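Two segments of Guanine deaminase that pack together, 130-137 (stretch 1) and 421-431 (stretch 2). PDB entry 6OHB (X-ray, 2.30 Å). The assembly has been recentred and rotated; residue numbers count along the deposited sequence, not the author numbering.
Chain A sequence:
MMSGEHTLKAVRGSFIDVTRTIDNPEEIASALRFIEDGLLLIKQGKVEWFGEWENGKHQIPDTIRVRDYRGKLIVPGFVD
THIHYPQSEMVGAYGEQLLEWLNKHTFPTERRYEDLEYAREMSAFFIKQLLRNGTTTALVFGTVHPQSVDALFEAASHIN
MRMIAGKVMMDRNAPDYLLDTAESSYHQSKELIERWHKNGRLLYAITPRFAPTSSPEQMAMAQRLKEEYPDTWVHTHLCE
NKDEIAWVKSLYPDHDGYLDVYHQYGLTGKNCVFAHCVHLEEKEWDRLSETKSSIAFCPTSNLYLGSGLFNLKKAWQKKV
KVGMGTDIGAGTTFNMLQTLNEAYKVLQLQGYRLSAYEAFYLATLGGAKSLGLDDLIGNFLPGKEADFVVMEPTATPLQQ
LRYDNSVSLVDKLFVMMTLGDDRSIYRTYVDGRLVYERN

Stretch 1 (130-137) LLRNGTTT
Stretch 2 421-431: DDRSIYRTYVD

How do two stretches almost three hundred residues apart in sequence come to lie together? Stretch 1 comes in as a helix that began earlier in the chain, passes through a turn at N133 and G134, and leaves as a strand at 135-137. Stretch 2 starts with a 3-10 segment, 422-424, and becomes a strand from 425 to 430. The two strands run parallel, 8° apart in direction, but their axes approach no closer than 8.2 Å, and side chains fill the space between them. In register, the CA of N133 lies 5.1 Å from the CA of D422, the CA of G134 lies 6.0 Å from the CA of T428, and the CA of T136 lies 6.6 Å from the CA of V430. The contact buries 428 Å² in all.

What does D422, the residue that covers the most surface, contribute? Its CA-to-CB bond points toward stretch 1, and with chi1 at 49° (p) and chi2 at -65° its carboxylate forms a salt bridge, R132 NH1 to D422 OD2 at 2.8 Å. The hydrogen bond within that pair is weak, its N-H...acceptor angle being 116°, although OD2 sits near the guanidinium plane, at its edge. R132 leaves its backbone sideways and bends back through chi1 80° (p), chi2 138°, chi3 49° (p) and chi4 -172°, so that its end comes nearer. The short acid and the long, flexible base carry opposite charges and pair where both residues are partly exposed. The CB of D422 also packs 3.5 Å from OD1 of N133, and a water lies between the two side chains, 3.0 Å from N133 OD1 and 3.2 Å from D422 OD1.

Why does T428 suit the middle of the strand? A threonine offers a hydroxyl and a methyl on one short side chain, and this one, pointing toward stretch 1 with chi1 at -59° (m), uses both. T428 OG1 donates a hydrogen bond to the carbonyl O of L131 at 2.9 Å; the same oxygen accepts the backbone N of G134, also at 2.9 Å, which closes the turn that leads into G134. T428 CG2 lies 3.9 Å from T136 CG2, on a residue that also points across, with chi1 at 57° (p). Beyond it, CG2 of V430 (chi1 163°, t) packs 3.8 Å from CG2 of T136 and 4.0 Å from CD2 of L131, whose m,t rotamer carries its end nearer to the strand.

How is the turn fitted against I425? The isoleucine is buried and points toward stretch 1, with chi1 -52° and chi2 -61° (both m). I425 CB lies 3.2 Å from the carbonyl O of R132, I425 CD1 3.6 Å from the O of N133, and I425 CG2 3.9 Å from the N of G134. Glycine fits here for two reasons: at phi 82° and psi 9° a CB on G134 would be jammed against the carbonyl O of N133, and it would also come within 3.1 Å of I425 CD1. The bare backbone therefore lets the branched side chain lie close against the turn.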

ATOM      1  N   LEU A 130      -7.966  13.461  -9.106  1.00 38.65           N
ATOM      2  CA  LEU A 130      -6.755  14.261  -8.937  1.00 39.07           C
ATOM      3  C   LEU A 130      -6.892  15.221  -7.757  1.00 37.65           C
ATOM      4  O   LEU A 130      -6.025  15.273  -6.876  1.00 34.36           O
ATOM      5  CB  LEU A 130      -6.444  15.031 -10.219  1.00 38.28           C
ATOM      6  CG  LEU A 130      -6.015  14.210 -11.434  1.00 43.19           C
ATOM      7  CD1 LEU A 130      -5.714  15.134 -12.604  1.00 42.83           C
ATOM      8  CD2 LEU A 130      -4.813  13.334 -11.096  1.00 38.99           C
ATOM      9  N   LEU A 131      -7.976  16.000  -7.734  1.00 39.06           N
ATOM     10  CA  LEU A 131      -8.137  17.016  -6.695  1.00 37.35           C
ATOM     11  C   LEU A 131      -8.217  16.390  -5.305  1.00 40.31           C
ATOM     12  O   LEU A 131      -7.518  16.823  -4.378  1.00 35.59           O
ATOM     13  CB  LEU A 131      -9.373  17.870  -6.981  1.00 30.96           C
ATOM     14  CG  LEU A 131      -9.275  18.714  -8.252  1.00 38.53           C
ATOM     15  CD1 LEU A 131     -10.523  19.564  -8.424  1.00 37.82           C
ATOM     16  CD2 LEU A 131      -8.021  19.583  -8.214  1.00 32.38           C
ATOM     17  N   ARG A 132      -9.050  15.354  -5.139  1.00 36.76           N
ATOM     18  CA  ARG A 132      -9.241  14.785  -3.807  1.00 39.31           C
ATOM     19  C   ARG A 132      -7.990  14.105  -3.262  1.00 31.64           C
ATOM     20  O   ARG A 132      -7.938  13.817  -2.062  1.00 33.92           O
ATOM     21  CB  ARG A 132     -10.413  13.793  -3.799  1.00 42.45           C
ATOM     22  CG  ARG A 132     -10.077  12.416  -4.331  1.00 42.95           C
ATOM     23  CD  ARG A 132     -10.698  11.309  -3.476  1.00 54.29           C
ATOM     24  NE  ARG A 132     -12.116  11.536  -3.206  1.00 56.69           N
ATOM     25  CZ  ARG A 132     -12.843  10.810  -2.363  1.00 58.08           C
ATOM     26  NH1 ARG A 132     -12.290   9.798  -1.706  1.00 56.69           N
ATOM     27  NH2 ARG A 132     -14.125  11.091  -2.180  1.00 57.15           N
ATOM     28  N   ASN A 133      -6.980  13.858  -4.090  1.00 29.55           N
ATOM     29  CA  ASN A 133      -5.721  13.305  -3.610  1.00 31.76           C
ATOM     30  C   ASN A 133      -4.600  14.340  -3.563  1.00 37.42           C
ATOM     31  O   ASN A 133      -3.448  13.979  -3.304  1.00 35.75           O
ATOM     32  CB  ASN A 133      -5.315  12.106  -4.465  1.00 32.17           C
ATOM     33  CG  ASN A 133      -6.178  10.884  -4.183  1.00 38.33           C
ATOM     34  OD1 ASN A 133      -5.919  10.132  -3.247  1.00 41.28           O
ATOM     35  ND2 ASN A 133      -7.221  10.701  -4.976  1.00 30.34           N
ATOM     36  N   GLY A 134      -4.902  15.610  -3.818  1.00 32.34           N
ATOM     37  CA  GLY A 134      -3.888  16.636  -3.703  1.00 39.50           C
ATOM     38  C   GLY A 134      -2.971  16.784  -4.894  1.00 39.56           C
ATOM     39  O   GLY A 134      -1.962  17.487  -4.787  1.00 37.14           O
ATOM     40  N   THR A 135      -3.267  16.121  -6.010  1.00 33.73           N
ATOM     41  CA  THR A 135      -2.511  16.303  -7.243  1.00 32.36           C
ATOM     42  C   THR A 135      -3.050  17.525  -7.978  1.00 35.13           C
ATOM     43  O   THR A 135      -4.212  17.539  -8.398  1.00 33.08           O
ATOM     44  CB  THR A 135      -2.626  15.054  -8.118  1.00 37.97           C
ATOM     45  OG1 THR A 135      -1.995  13.951  -7.459  1.00 41.84           O
ATOM     46  CG2 THR A 135      -1.976  15.277  -9.471  1.00 34.84           C
ATOM     47  N   THR A 136      -2.216  18.552  -8.148  1.00 35.53           N
ATOM     48  CA  THR A 136      -2.687  19.748  -8.830  1.00 33.00           C
ATOM     49  C   THR A 136      -2.089  19.908 -10.214  1.00 40.45           C
ATOM     50  O   THR A 136      -2.624  20.678 -11.016  1.00 39.71           O
ATOM     51  CB  THR A 136      -2.378  21.015  -8.012  1.00 35.18           C
ATOM     52  OG1 THR A 136      -0.972  21.099  -7.749  1.00 35.94           O
ATOM     53  CG2 THR A 136      -3.138  21.015  -6.692  1.00 36.06           C
ATOM     54  N   THR A 137      -1.028  19.170 -10.521  1.00 34.55           N
ATOM     55  CA  THR A 137      -0.423  19.182 -11.841  1.00 37.94           C
ATOM     56  C   THR A 137      -0.092  17.754 -12.225  1.00 38.81           C
ATOM     57  O   THR A 137       0.501  17.016 -11.431  1.00 40.59           O
ATOM     58  CB  THR A 137       0.836  20.047 -11.858  1.00 40.24           C
ATOM     59  OG1 THR A 137       0.455  21.426 -11.920  1.00 47.97           O
ATOM     60  CG2 THR A 137       1.727  19.694 -13.045  1.00 38.82           C
ATOM     61  N   ASP A 421      -3.608   8.541   3.008  1.00 42.36           N
ATOM     62  CA  ASP A 421      -4.386   8.284   1.805  1.00 39.69           C
ATOM     63  C   ASP A 421      -5.212   9.537   1.534  1.00 39.68           C
ATOM     64  O   ASP A 421      -4.910  10.626   2.035  1.00 47.87           O
ATOM     65  CB  ASP A 421      -5.223   7.000   1.969  1.00 43.02           C
ATOM     66  CG  ASP A 421      -6.051   6.986   3.252  1.00 51.14           C
ATOM     67  OD1 ASP A 421      -6.775   7.969   3.522  1.00 49.90           O
ATOM     68  OD2 ASP A 421      -5.986   5.981   3.991  1.00 56.68           O
ATOM     69  N   ASP A 422      -6.282   9.394   0.748  1.00 40.41           N
ATOM     70  CA  ASP A 422      -7.110  10.548   0.405  1.00 41.70           C
ATOM     71  C   ASP A 422      -7.742  11.204   1.632  1.00 44.44           C
ATOM     72  O   ASP A 422      -8.092  12.389   1.572  1.00 40.32           O
ATOM     73  CB  ASP A 422      -8.178  10.156  -0.622  1.00 41.57           C
ATOM     74  CG  ASP A 422      -8.936   8.900  -0.241  1.00 51.50           C
ATOM     75  OD1 ASP A 422      -8.313   7.817  -0.178  1.00 52.54           O
ATOM     76  OD2 ASP A 422     -10.162   8.995  -0.028  1.00 49.16           O
ATOM     77  N   ARG A 423      -7.915  10.467   2.734  1.00 38.95           N
ATOM     78  CA  ARG A 423      -8.427  11.080   3.957  1.00 43.09           C
ATOM     79  C   ARG A 423      -7.480  12.144   4.514  1.00 44.01           C
ATOM     80  O   ARG A 423      -7.917  13.002   5.291  1.00 35.65           O
ATOM     81  CB  ARG A 423      -8.670  10.011   5.021  1.00 38.30           C
ATOM     82  CG  ARG A 423      -9.946   9.206   4.829  1.00 46.41           C
ATOM     83  CD  ARG A 423     -10.004   8.035   5.802  1.00 45.34           C
ATOM     84  NE  ARG A 423      -9.021   6.996   5.498  1.00 46.32           N
ATOM     85  CZ  ARG A 423      -8.932   5.837   6.149  1.00 41.61           C
ATOM     86  NH1 ARG A 423      -9.764   5.566   7.145  1.00 34.88           N
ATOM     87  NH2 ARG A 423      -8.011   4.949   5.802  1.00 33.80           N
ATOM     88  N   SER A 424      -6.191  12.089   4.160  1.00 34.30           N
ATOM     89  CA  SER A 424      -5.241  13.120   4.569  1.00 43.29           C
ATOM     90  C   SER A 424      -5.452  14.436   3.835  1.00 39.90           C
ATOM     91  O   SER A 424      -4.954  15.469   4.294  1.00 44.11           O
ATOM     92  CB  SER A 424      -3.802  12.655   4.331  1.00 42.40           C
ATOM     93  OG  SER A 424      -3.419  11.642   5.239  1.00 49.92           O
ATOM     94  N   ILE A 425      -6.189  14.429   2.728  1.00 34.48           N
ATOM     95  CA  ILE A 425      -6.387  15.618   1.909  1.00 33.77           C
ATOM     96  C   ILE A 425      -7.631  16.333   2.421  1.00 34.90           C
ATOM     97  O   ILE A 425      -8.756  15.871   2.214  1.00 34.29           O
ATOM     98  CB  ILE A 425      -6.525  15.262   0.425  1.00 35.25           C
ATOM     99  CG1 ILE A 425      -5.364  14.373  -0.037  1.00 39.06           C
ATOM    100  CG2 ILE A 425      -6.602  16.510  -0.422  1.00 29.50           C
ATOM    101  CD1 ILE A 425      -4.035  14.995   0.088  1.00 39.30           C
ATOM    102  N   TYR A 426      -7.428  17.476   3.080  1.00 31.99           N
ATOM    103  CA  TYR A 426      -8.517  18.242   3.681  1.00 32.88           C
ATOM    104  C   TYR A 426      -9.037  19.321   2.736  1.00 36.30           C
ATOM    105  O   TYR A 426     -10.256  19.505   2.609  1.00 32.71           O
ATOM    106  CB  TYR A 426      -8.035  18.861   5.002  1.00 34.53           C
ATOM    107  CG  TYR A 426      -9.074  19.616   5.809  1.00 35.82           C
ATOM    108  CD1 TYR A 426     -10.117  18.949   6.452  1.00 35.46           C
ATOM    109  CD2 TYR A 426      -8.987  20.999   5.961  1.00 33.60           C
ATOM    110  CE1 TYR A 426     -11.062  19.643   7.208  1.00 35.68           C
ATOM    111  CE2 TYR A 426      -9.924  21.705   6.716  1.00 32.51           C
ATOM    112  CZ  TYR A 426     -10.958  21.024   7.334  1.00 37.88           C
ATOM    113  OH  TYR A 426     -11.885  21.725   8.079  1.00 35.01           O
ATOM    114  N   ARG A 427      -8.133  20.038   2.071  1.00 35.55           N
ATOM    115  CA  ARG A 427      -8.545  21.043   1.098  1.00 34.48           C
ATOM    116  C   ARG A 427      -7.549  21.039  -0.054  1.00 34.48           C
ATOM    117  O   ARG A 427      -6.361  20.771   0.141  1.00 31.69           O
ATOM    118  CB  ARG A 427      -8.614  22.464   1.711  1.00 27.50           C
ATOM    119  CG  ARG A 427      -9.622  22.688   2.855  1.00 27.71           C
ATOM    120  CD  ARG A 427     -11.050  22.865   2.352  1.00 35.27           C
ATOM    121  NE  ARG A 427     -11.994  23.158   3.434  1.00 34.94           N
ATOM    122  CZ  ARG A 427     -12.561  22.241   4.220  1.00 41.03           C
ATOM    123  NH1 ARG A 427     -12.289  20.946   4.064  1.00 31.06           N
ATOM    124  NH2 ARG A 427     -13.410  22.621   5.167  1.00 38.92           N
ATOM    125  N   THR A 428      -8.036  21.348  -1.254  1.00 32.53           N
ATOM    126  CA  THR A 428      -7.166  21.529  -2.410  1.00 32.87           C
ATOM    127  C   THR A 428      -7.495  22.855  -3.083  1.00 33.45           C
ATOM    128  O   THR A 428      -8.653  23.101  -3.459  1.00 32.83           O
ATOM    129  CB  THR A 428      -7.287  20.370  -3.414  1.00 32.53           C
ATOM    130  OG1 THR A 428      -6.940  19.141  -2.765  1.00 29.73           O
ATOM    131  CG2 THR A 428      -6.343  20.582  -4.596  1.00 29.26           C
ATOM    132  N   TYR A 429      -6.458  23.682  -3.256  1.00 29.18           N
ATOM    133  CA  TYR A 429      -6.527  24.973  -3.923  1.00 38.26           C
ATOM    134  C   TYR A 429      -5.794  24.885  -5.256  1.00 34.95           C
ATOM    135  O   TYR A 429      -4.637  24.440  -5.309  1.00 32.63           O
ATOM    136  CB  TYR A 429      -5.888  26.075  -3.066  1.00 30.78           C
ATOM    137  CG  TYR A 429      -6.720  26.566  -1.897  1.00 39.14           C
ATOM    138  CD1 TYR A 429      -6.856  25.802  -0.738  1.00 37.39           C
ATOM    139  CD2 TYR A 429      -7.358  27.806  -1.944  1.00 38.43           C
ATOM    140  CE1 TYR A 429      -7.616  26.256   0.341  1.00 37.84           C
ATOM    141  CE2 TYR A 429      -8.119  28.265  -0.873  1.00 38.15           C
ATOM    142  CZ  TYR A 429      -8.242  27.488   0.267  1.00 41.27           C
ATOM    143  OH  TYR A 429      -8.995  27.947   1.329  1.00 38.10           O
ATOM    144  N   VAL A 430      -6.454  25.332  -6.320  1.00 33.17           N
ATOM    145  CA  VAL A 430      -5.854  25.412  -7.647  1.00 39.00           C
ATOM    146  C   VAL A 430      -6.058  26.827  -8.173  1.00 37.20           C
ATOM    147  O   VAL A 430      -7.172  27.363  -8.106  1.00 34.70           O
ATOM    148  CB  VAL A 430      -6.459  24.374  -8.611  1.00 32.76           C
ATOM    149  CG1 VAL A 430      -6.154  24.731 -10.052  1.00 31.74           C
ATOM    150  CG2 VAL A 430      -5.933  22.979  -8.280  1.00 36.23           C
ATOM    151  N   ASP A 431      -4.983  27.430  -8.689  1.00 36.99           N
ATOM    152  CA  ASP A 431      -5.022  28.806  -9.194  1.00 44.21           C
ATOM    153  C   ASP A 431      -5.515  29.772  -8.112  1.00 40.92           C
ATOM    154  O   ASP A 431      -6.314  30.674  -8.370  1.00 41.18           O
ATOM    155  CB  ASP A 431      -5.874  28.903 -10.465  1.00 42.06           C
ATOM    156  CG  ASP A 431      -5.734  30.247 -11.164  1.00 50.28           C
ATOM    157  OD1 ASP A 431      -4.586  30.699 -11.363  1.00 52.08           O
ATOM    158  OD2 ASP A 431      -6.775  30.845 -11.515  1.00 51.76           O
TER
HETATM  159  O   HOH W   1      -6.829   7.315  -2.992  1.00 40.94           O